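Local structure of transcriptional regulator, MarR family (Silicibacter pomeroyi DSS-3, 3BOQ) at the interface of chains A and B. The protein probably binds DNA as a transcription factor of the MarR family, whose members are typically winged helix-turn-helix dimers. Coordinates in Å, arbitrary orientation; residue numbers count along the deposited sequence, not the author numbering. Chains: chain A/B, Transcriptional regulator, MarR family.

Contact 1: the interface of chains A and B. Residues chain A 28, 31-32, 35, 47, 123, 127; chain B 21.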
loop_
_atom_site.group_PDB
_atom_site.type_symbol
_atom_site.label_atom_id
_atom_site.label_comp_id
_atom_site.label_asym_id
_atom_site.label_seq_id
_atom_site.Cartn_x
_atom_site.Cartn_y
_atom_site.Cartn_z
ATOM N N HIS A 28 5.246 -3.883 1.441
ATOM C CA HIS A 28 4.385 -2.842 2.028
ATOM C C HIS A 28 3.544 -3.424 3.185
ATOM O O HIS A 28 3.412 -2.817 4.251
ATOM C CB HIS A 28 3.501 -2.225 0.920
ATOM C CG HIS A 28 2.546 -1.177 1.398
ATOM N ND1 HIS A 28 1.295 -1.485 1.892
ATOM C CD2 HIS A 28 2.637 0.177 1.420
ATOM C CE1 HIS A 28 0.666 -0.370 2.220
ATOM N NE2 HIS A 28 1.453 0.652 1.930
ATOM N N VAL A 31 5.765 -4.107 6.285
ATOM C CA VAL A 31 6.347 -2.957 6.954
ATOM C C VAL A 31 5.226 -2.158 7.604
ATOM O O VAL A 31 5.346 -1.754 8.778
ATOM C CB VAL A 31 7.159 -2.074 6.002
ATOM C CG1 VAL A 31 7.562 -0.745 6.684
ATOM C CG2 VAL A 31 8.365 -2.800 5.500
ATOM N N PHE A 32 4.122 -1.982 6.862
ATOM C CA PHE A 32 3.094 -1.019 7.229
ATOM C C PHE A 32 2.452 -1.292 8.596
ATOM O O PHE A 32 2.515 -0.444 9.483
ATOM C CB PHE A 32 2.024 -0.881 6.131
ATOM C CG PHE A 32 1.215 0.391 6.236
ATOM C CD1 PHE A 32 1.530 1.499 5.451
ATOM C CD2 PHE A 32 0.159 0.483 7.133
ATOM C CE1 PHE A 32 0.784 2.676 5.554
ATOM C CE2 PHE A 32 -0.587 1.660 7.253
ATOM C CZ PHE A 32 -0.279 2.756 6.456
ATOM N N LEU A 35 5.060 -0.859 11.639
ATOM C CA LEU A 35 5.454 0.543 11.710
ATOM C C LEU A 35 4.301 1.429 12.206
ATOM O O LEU A 35 4.495 2.311 13.029
ATOM C CB LEU A 35 5.970 1.016 10.346
ATOM C CG LEU A 35 6.465 2.453 10.188
ATOM C CD1 LEU A 35 7.612 2.786 11.144
ATOM C CD2 LEU A 35 6.911 2.693 8.759
ATOM N N LEU A 47 0.628 6.277 10.897
ATOM C CA LEU A 47 1.363 6.570 9.676
ATOM C C LEU A 47 0.665 7.576 8.808
ATOM O O LEU A 47 1.335 8.425 8.216
ATOM C CB LEU A 47 1.615 5.321 8.841
ATOM C CG LEU A 47 2.961 4.668 9.060
ATOM C CD1 LEU A 47 3.189 3.629 7.994
ATOM C CD2 LEU A 47 4.073 5.736 9.063
ATOM N N HIS A 123 10.041 6.999 14.125
ATOM C CA HIS A 123 9.642 6.417 12.873
ATOM C C HIS A 123 10.843 5.711 12.261
ATOM O O HIS A 123 10.759 4.525 11.857
ATOM C CB HIS A 123 9.158 7.561 11.968
ATOM C CG HIS A 123 8.878 7.155 10.556
ATOM N ND1 HIS A 123 9.830 7.232 9.556
ATOM C CD2 HIS A 123 7.751 6.693 9.970
ATOM C CE1 HIS A 123 9.305 6.808 8.419
ATOM N NE2 HIS A 123 8.044 6.486 8.643
ATOM N N LEU A 127 11.519 1.784 11.756
ATOM C CA LEU A 127 11.773 1.287 10.393
ATOM C C LEU A 127 13.147 0.551 10.311
ATOM O O LEU A 127 13.243 -0.588 9.801
ATOM C CB LEU A 127 11.639 2.433 9.369
ATOM C CG LEU A 127 11.899 2.153 7.873
ATOM C CD1 LEU A 127 10.818 1.238 7.332
ATOM C CD2 LEU A 127 11.935 3.470 7.100
ATOM N N TRP B 21 11.663 3.096 1.472
ATOM C CA TRP B 21 10.297 3.043 1.952
ATOM C C TRP B 21 9.389 4.084 1.283
ATOM O O TRP B 21 8.264 3.781 0.864
ATOM C CB TRP B 21 10.326 3.232 3.470
ATOM C CG TRP B 21 8.967 3.282 4.135
ATOM C CD1 TRP B 21 8.513 4.237 4.982
ATOM C CD2 TRP B 21 7.903 2.323 3.989
ATOM N NE1 TRP B 21 7.240 3.941 5.389
ATOM C CE2 TRP B 21 6.839 2.766 4.806
ATOM C CE3 TRP B 21 7.748 1.124 3.240
ATOM C CZ2 TRP B 21 5.620 2.076 4.893
ATOM C CZ3 TRP B 21 6.538 0.415 3.349
ATOM C CH2 TRP B 21 5.490 0.905 4.160
#

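Contact 2: the interface of chains A and B. Residues chain A 20, 145, 148-149, 152-153; chain B 27, 131, 134, 138-139, 142.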
loop_
_atom_site.group_PDB
_atom_site.type_symbol
_atom_site.label_atom_id
_atom_site.label_comp_id
_atom_site.label_asym_id
_atom_site.label_seq_id
_atom_site.Cartn_x
_atom_site.Cartn_y
_atom_site.Cartn_z
ATOM N N LEU A 20 6.293 -8.331 -9.693
ATOM C CA LEU A 20 6.711 -7.052 -9.145
ATOM C C LEU A 20 5.638 -6.520 -8.222
ATOM O O LEU A 20 5.895 -6.167 -7.080
ATOM C CB LEU A 20 6.953 -6.054 -10.276
ATOM C CG LEU A 20 7.141 -4.608 -9.794
ATOM C CD1 LEU A 20 8.413 -4.506 -8.949
ATOM C CD2 LEU A 20 7.122 -3.599 -10.964
ATOM N N ALA A 145 16.079 0.744 -8.882
ATOM C CA ALA A 145 15.166 0.177 -9.865
ATOM C C ALA A 145 13.808 0.827 -9.697
ATOM O O ALA A 145 13.136 1.074 -10.673
ATOM C CB ALA A 145 15.055 -1.348 -9.722
ATOM N N GLY A 148 13.749 4.190 -11.350
ATOM C CA GLY A 148 13.672 3.974 -12.797
ATOM C C GLY A 148 12.231 3.830 -13.239
ATOM O O GLY A 148 11.777 4.488 -14.171
ATOM N N ILE A 149 11.502 2.982 -12.522
ATOM C CA ILE A 149 10.099 2.618 -12.799
ATOM C C ILE A 149 9.224 3.853 -12.665
ATOM O O ILE A 149 8.396 4.140 -13.511
ATOM C CB ILE A 149 9.617 1.539 -11.791
ATOM C CG1 ILE A 149 10.413 0.244 -12.024
ATOM C CG2 ILE A 149 8.086 1.306 -11.892
ATOM C CD1 ILE A 149 10.137 -0.927 -11.046
ATOM N N SER A 152 9.756 6.352 -15.374
ATOM C CA SER A 152 9.140 5.848 -16.617
ATOM C C SER A 152 7.665 6.179 -16.680
ATOM O O SER A 152 7.178 6.592 -17.718
ATOM C CB SER A 152 9.328 4.345 -16.782
ATOM O OG SER A 152 10.663 4.108 -17.114
HETATM N N MSE A 153 6.967 6.000 -15.562
HETATM C CA MSE A 153 5.501 6.130 -15.523
HETATM C C MSE A 153 4.932 7.549 -15.774
HETATM O O MSE A 153 5.426 8.523 -15.216
HETATM C CB MSE A 153 4.980 5.566 -14.215
HETATM C CG MSE A 153 5.176 4.094 -14.154
HETATM SE SE MSE A 153 4.599 3.323 -12.455
HETATM C CE MSE A 153 2.628 3.384 -12.708
ATOM N N LEU B 27 5.311 3.938 -5.389
ATOM C CA LEU B 27 4.895 3.028 -6.446
ATOM C C LEU B 27 3.583 2.375 -5.983
ATOM O O LEU B 27 2.596 2.349 -6.718
ATOM C CB LEU B 27 5.977 1.995 -6.776
ATOM C CG LEU B 27 5.731 1.084 -7.981
ATOM C CD1 LEU B 27 5.525 1.897 -9.226
ATOM C CD2 LEU B 27 6.890 0.121 -8.199
ATOM N N LEU B 131 1.867 0.315 -16.443
ATOM C CA LEU B 131 3.298 0.080 -16.445
ATOM C C LEU B 131 3.896 0.085 -17.834
ATOM O O LEU B 131 4.969 -0.462 -18.040
ATOM C CB LEU B 131 3.598 -1.269 -15.793
ATOM C CG LEU B 131 3.314 -1.454 -14.305
ATOM C CD1 LEU B 131 3.663 -2.889 -13.930
ATOM C CD2 LEU B 131 4.105 -0.422 -13.423
ATOM N N VAL B 134 7.341 1.165 -18.548
ATOM C CA VAL B 134 8.342 0.573 -17.665
ATOM C C VAL B 134 9.106 -0.535 -18.410
ATOM O O VAL B 134 8.532 -1.368 -19.142
ATOM C CB VAL B 134 7.717 0.128 -16.332
ATOM C CG1 VAL B 134 8.775 -0.342 -15.350
ATOM C CG2 VAL B 134 6.918 1.296 -15.715
ATOM N N ASP B 138 14.182 -2.894 -15.406
ATOM C CA ASP B 138 13.857 -2.228 -14.134
ATOM C C ASP B 138 12.939 -3.081 -13.262
ATOM O O ASP B 138 13.138 -3.119 -12.044
ATOM C CB ASP B 138 13.210 -0.876 -14.364
ATOM C CG ASP B 138 14.217 0.225 -14.558
ATOM O OD1 ASP B 138 15.430 0.017 -14.326
ATOM O OD2 ASP B 138 13.798 1.331 -14.938
HETATM N N MSE B 139 11.960 -3.756 -13.884
HETATM C CA MSE B 139 10.997 -4.607 -13.183
HETATM C C MSE B 139 11.661 -5.858 -12.620
HETATM O O MSE B 139 11.442 -6.192 -11.463
HETATM C CB MSE B 139 9.859 -5.042 -14.111
HETATM C CG MSE B 139 8.858 -3.967 -14.391
HETATM SE SE MSE B 139 7.246 -4.685 -15.227
HETATM C CE MSE B 139 7.912 -4.942 -17.020
ATOM N N ALA B 142 14.063 -4.573 -9.724
ATOM C CA ALA B 142 13.249 -4.228 -8.555
ATOM C C ALA B 142 12.799 -5.533 -7.898
ATOM O O ALA B 142 13.010 -5.758 -6.710
ATOM C CB ALA B 142 12.032 -3.419 -8.969
#

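Contact 3: the interface of chains A and B. Residues chain A 131-132, 134-136, 139; chain B 13, 16-17, 20.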
loop_
_atom_site.group_PDB
_atom_site.type_symbol
_atom_site.label_atom_id
_atom_site.label_comp_id
_atom_site.label_asym_id
_atom_site.label_seq_id
_atom_site.Cartn_x
_atom_site.Cartn_y
_atom_site.Cartn_z
ATOM N N LEU A 131 13.826 -3.398 9.365
ATOM C CA LEU A 131 14.735 -3.662 8.250
ATOM C C LEU A 131 16.132 -4.104 8.724
ATOM O O LEU A 131 17.104 -4.050 7.962
ATOM C CB LEU A 131 14.813 -2.402 7.358
ATOM C CG LEU A 131 13.506 -1.968 6.667
ATOM C CD1 LEU A 131 13.677 -0.677 5.865
ATOM C CD2 LEU A 131 12.978 -3.098 5.735
ATOM N N ARG A 132 16.222 -4.532 9.990
ATOM C CA ARG A 132 17.506 -4.812 10.654
ATOM C C ARG A 132 18.349 -5.894 9.995
ATOM O O ARG A 132 19.597 -5.859 10.137
ATOM C CB ARG A 132 17.318 -5.155 12.136
ATOM C CG ARG A 132 16.534 -6.421 12.403
ATOM C CD ARG A 132 16.263 -6.561 13.866
ATOM N NE ARG A 132 15.575 -7.804 14.206
ATOM C CZ ARG A 132 14.257 -8.010 14.099
ATOM N NH1 ARG A 132 13.442 -7.077 13.627
ATOM N NH2 ARG A 132 13.748 -9.170 14.478
ATOM N N VAL A 134 18.219 -6.597 6.678
ATOM C CA VAL A 134 18.221 -6.264 5.270
ATOM C C VAL A 134 19.539 -5.561 4.891
ATOM O O VAL A 134 19.933 -4.544 5.503
ATOM C CB VAL A 134 16.996 -5.349 4.960
ATOM C CG1 VAL A 134 16.983 -4.903 3.510
ATOM C CG2 VAL A 134 15.664 -6.058 5.354
ATOM N N SER A 135 20.212 -6.105 3.878
ATOM C CA SER A 135 21.486 -5.568 3.409
ATOM C C SER A 135 21.317 -4.256 2.671
ATOM O O SER A 135 20.307 -4.044 1.973
ATOM C CB SER A 135 22.208 -6.583 2.510
ATOM O OG SER A 135 21.621 -6.611 1.227
ATOM N N ASP A 136 22.307 -3.386 2.847
ATOM C CA ASP A 136 22.396 -2.108 2.171
ATOM C C ASP A 136 22.326 -2.308 0.673
ATOM O O ASP A 136 21.668 -1.556 -0.011
ATOM C CB ASP A 136 23.723 -1.413 2.488
ATOM C CG ASP A 136 23.772 -0.824 3.887
ATOM O OD1 ASP A 136 22.720 -0.651 4.522
ATOM O OD2 ASP A 136 24.891 -0.499 4.350
HETATM N N MSE A 139 18.738 -2.858 -0.661
HETATM C CA MSE A 139 18.029 -1.586 -0.537
HETATM C C MSE A 139 18.449 -0.571 -1.572
HETATM O O MSE A 139 17.603 0.086 -2.124
HETATM C CB MSE A 139 18.235 -0.965 0.845
HETATM C CG MSE A 139 17.656 -1.778 1.907
HETATM SE SE MSE A 139 17.493 -0.793 3.545
HETATM C CE MSE A 139 19.362 -0.288 3.975
ATOM N N ARG B 13 23.070 4.320 5.651
ATOM C CA ARG B 13 22.075 3.296 5.927
ATOM C C ARG B 13 20.687 3.856 6.288
ATOM O O ARG B 13 19.688 3.400 5.736
ATOM C CB ARG B 13 22.547 2.256 6.945
ATOM C CG ARG B 13 21.520 1.134 7.097
ATOM C CD ARG B 13 22.021 -0.026 7.894
ATOM N NE ARG B 13 20.914 -0.936 8.173
ATOM C CZ ARG B 13 20.527 -1.924 7.376
ATOM N NH1 ARG B 13 21.172 -2.158 6.232
ATOM N NH2 ARG B 13 19.493 -2.679 7.723
ATOM N N ASN B 16 19.382 5.358 3.171
ATOM C CA ASN B 16 18.960 4.267 2.277
ATOM C C ASN B 16 17.554 3.742 2.606
ATOM O O ASN B 16 16.762 3.473 1.704
ATOM C CB ASN B 16 19.935 3.082 2.341
ATOM C CG ASN B 16 21.268 3.359 1.657
ATOM O OD1 ASN B 16 21.357 4.191 0.745
ATOM N ND2 ASN B 16 22.320 2.666 2.107
ATOM N N GLN B 17 17.285 3.579 3.905
ATOM C CA GLN B 17 16.026 3.063 4.427
ATOM C C GLN B 17 14.866 4.050 4.199
ATOM O O GLN B 17 13.830 3.676 3.654
ATOM C CB GLN B 17 16.197 2.716 5.908
ATOM C CG GLN B 17 16.953 1.366 6.101
ATOM C CD GLN B 17 17.326 1.050 7.534
ATOM O OE1 GLN B 17 17.258 1.897 8.398
ATOM N NE2 GLN B 17 17.719 -0.192 7.790
ATOM N N LEU B 20 14.127 4.083 0.412
ATOM C CA LEU B 20 13.517 2.849 -0.059
ATOM C C LEU B 20 12.024 2.819 0.225
ATOM O O LEU B 20 11.231 2.583 -0.661
ATOM C CB LEU B 20 14.206 1.609 0.580
ATOM C CG LEU B 20 13.404 0.300 0.413
ATOM C CD1 LEU B 20 13.448 -0.148 -1.049
ATOM C CD2 LEU B 20 13.844 -0.815 1.355
HETATM O O HOH W 1 17.465 2.944 -0.781
#

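Contact 1: the interface of chains A and B
Helix 12-43 of chain B meets helix 12-43 and helix 110-130 of chain A, with A:Leu47 at the start of helix 47-58 nearby. B:Trp21 is the residue that crosses over. Its CG is anti to the backbone N (chi1 177°), and this carries the indole toward chain A. A:Val31 and B:Trp21 meet tip to tip. The CG1 methyl of A:Val31 lies over one face of the six-membered ring of B:Trp21, 3.6 Å from the ring centroid. A:Leu127 reaches the other end of the side chain, with its CD2 4.0 Å from CB of B:Trp21. A:Leu35 runs past the indole in the opposite direction. The side chains of A:Phe32 and B:Trp21 cross at about a right angle, with CD1 of A:Phe32 4.2 Å from CZ2 of B:Trp21. The contact is mainly apolar, and no nitrogen or oxygen of one chain lies within bonding reach of the other here. An alanine in place of B:Trp21 would probably leave a gap between A:Val31, A:Leu35 and A:Leu127 and deprive the A:Val31 methyl of its aromatic partner. A:His28 brings the ring carbon CD2 of its imidazole to the ring tip, 4.0 Å from CH2 of B:Trp21. On the pyrrole side, CD2 of A:Leu35 lies 3.6 Å from the indole nitrogen NE1 of B:Trp21.

Contact 2: the interface of chains A and B
This is part of the helical dimer interface typical of the MarR family. C-terminal helix 136-152 of chain A packs against helix 136-153 of chain B and the loop before it, and against helix 12-43 of chain B through B:Leu27. A:Ile149 carries much of the contact. Its CG2 is anti to the backbone N and points to B:Leu27, with CG2 of A:Ile149 3.7 Å from CD1 of B:Leu27. The other branch (chi1 -65°) runs past B:Asp138 in the opposite direction. CG1 of A:Ile149 is 3.8 Å from CG1 of B:Val134, and its CD1 ends near CB of B:Ala142. The small A:Ala145 probably lets the two C-terminal helices come close, with its CB 3.6 Å from CA of B:Ala142. A:Gly148 has no side chain, and the carboxylate of B:Asp138 lies over its backbone without a hydrogen bond to chain A. A:Leu20, from helix 12-43, straddles two partners. CD1 of A:Leu20 touches CB of B:Ala142 at 3.8 Å, and its CD2 meets CG of selenomethionine B:Met139 at 3.9 Å. At the other end, selenomethionine A:Met153 lays CG against CG2 of B:Val134. Its chain bends at chi3 (75°), and SE of A:Met153 lies 3.6 Å from CD1 of B:Leu27 and near CD2 of B:Leu131. Within chain A, A:Ser152 OG donates to A:Gly148 O at 3.2 Å, from above the carbonyl plane.

Contact 3: the interface of chains A and B
Selenomethionine A:Met139 forms the apolar centre against one side of helix 12-43 of chain B. SE of A:Met139 lies 3.4 Å from CG of B:Gln17. The chain bends at chi3 (-60°), and the CE methyl lies near both CB of B:Asn16 and the guanidinium of B:Arg13. A:Met139 crosses B:Leu20 at about a right angle, with CG of A:Met139 4.0 Å from CD2 of B:Leu20. A:Leu131 and B:Gln17 slide past each other in opposite directions, bringing CD1 of A:Leu131 to 3.9 Å from CG of B:Gln17. Outside this lies B:Arg13, its chain extended from CG to NE. Its NH1 and NH2 grip the backbone carbonyl oxygen of A:Val134 end-on. The bond from NH1 of B:Arg13 to A:Val134 O is 2.8 Å, nearly in line with the carbonyl, and the oxygen lies close to the guanidinium plane. The same NH1 of B:Arg13 makes a salt bridge to OD1 of A:Asp136 at 2.8 Å. It meets that oxygen from above the carboxylate plane, and the two flat groups are turned 35° apart. The carboxylate is likely to balance the arginine's charge and help fix its rotation. At the rim, water 1 links the backbone oxygens A:Met139 O and B:Asn16 O, with the oxygen of water 1 2.6 Å from B:Asn16 O. The site sits where the loop between helices 110-130 and 136-152 of chain A, with the first turn of helix 136-152, receives the N-terminal end of helix 12-43 of chain B.

Helix 12-43 takes part in all three contacts. The C-alpha centres of contact 1 and contact 3 are about 13 Å apart, and chain B supplies B:Trp21 to contact 1 and the preceding turns of the same helix, B:Arg13 to B:Leu20, to contact 3. The C-alpha centre of contact 2 lies about 21 Å from that of contact 1 and about 19 Å from that of contact 3. It shares residues 20, 131, 134 and 139 with contact 3, but with the chains exchanged. The interface is two-fold symmetric, so each contact has a twin. Together they interlock the N- and C-terminal helices of both chains. This arrangement probably serves as the dimerisation region that sets the spacing of the two DNA-binding lobes.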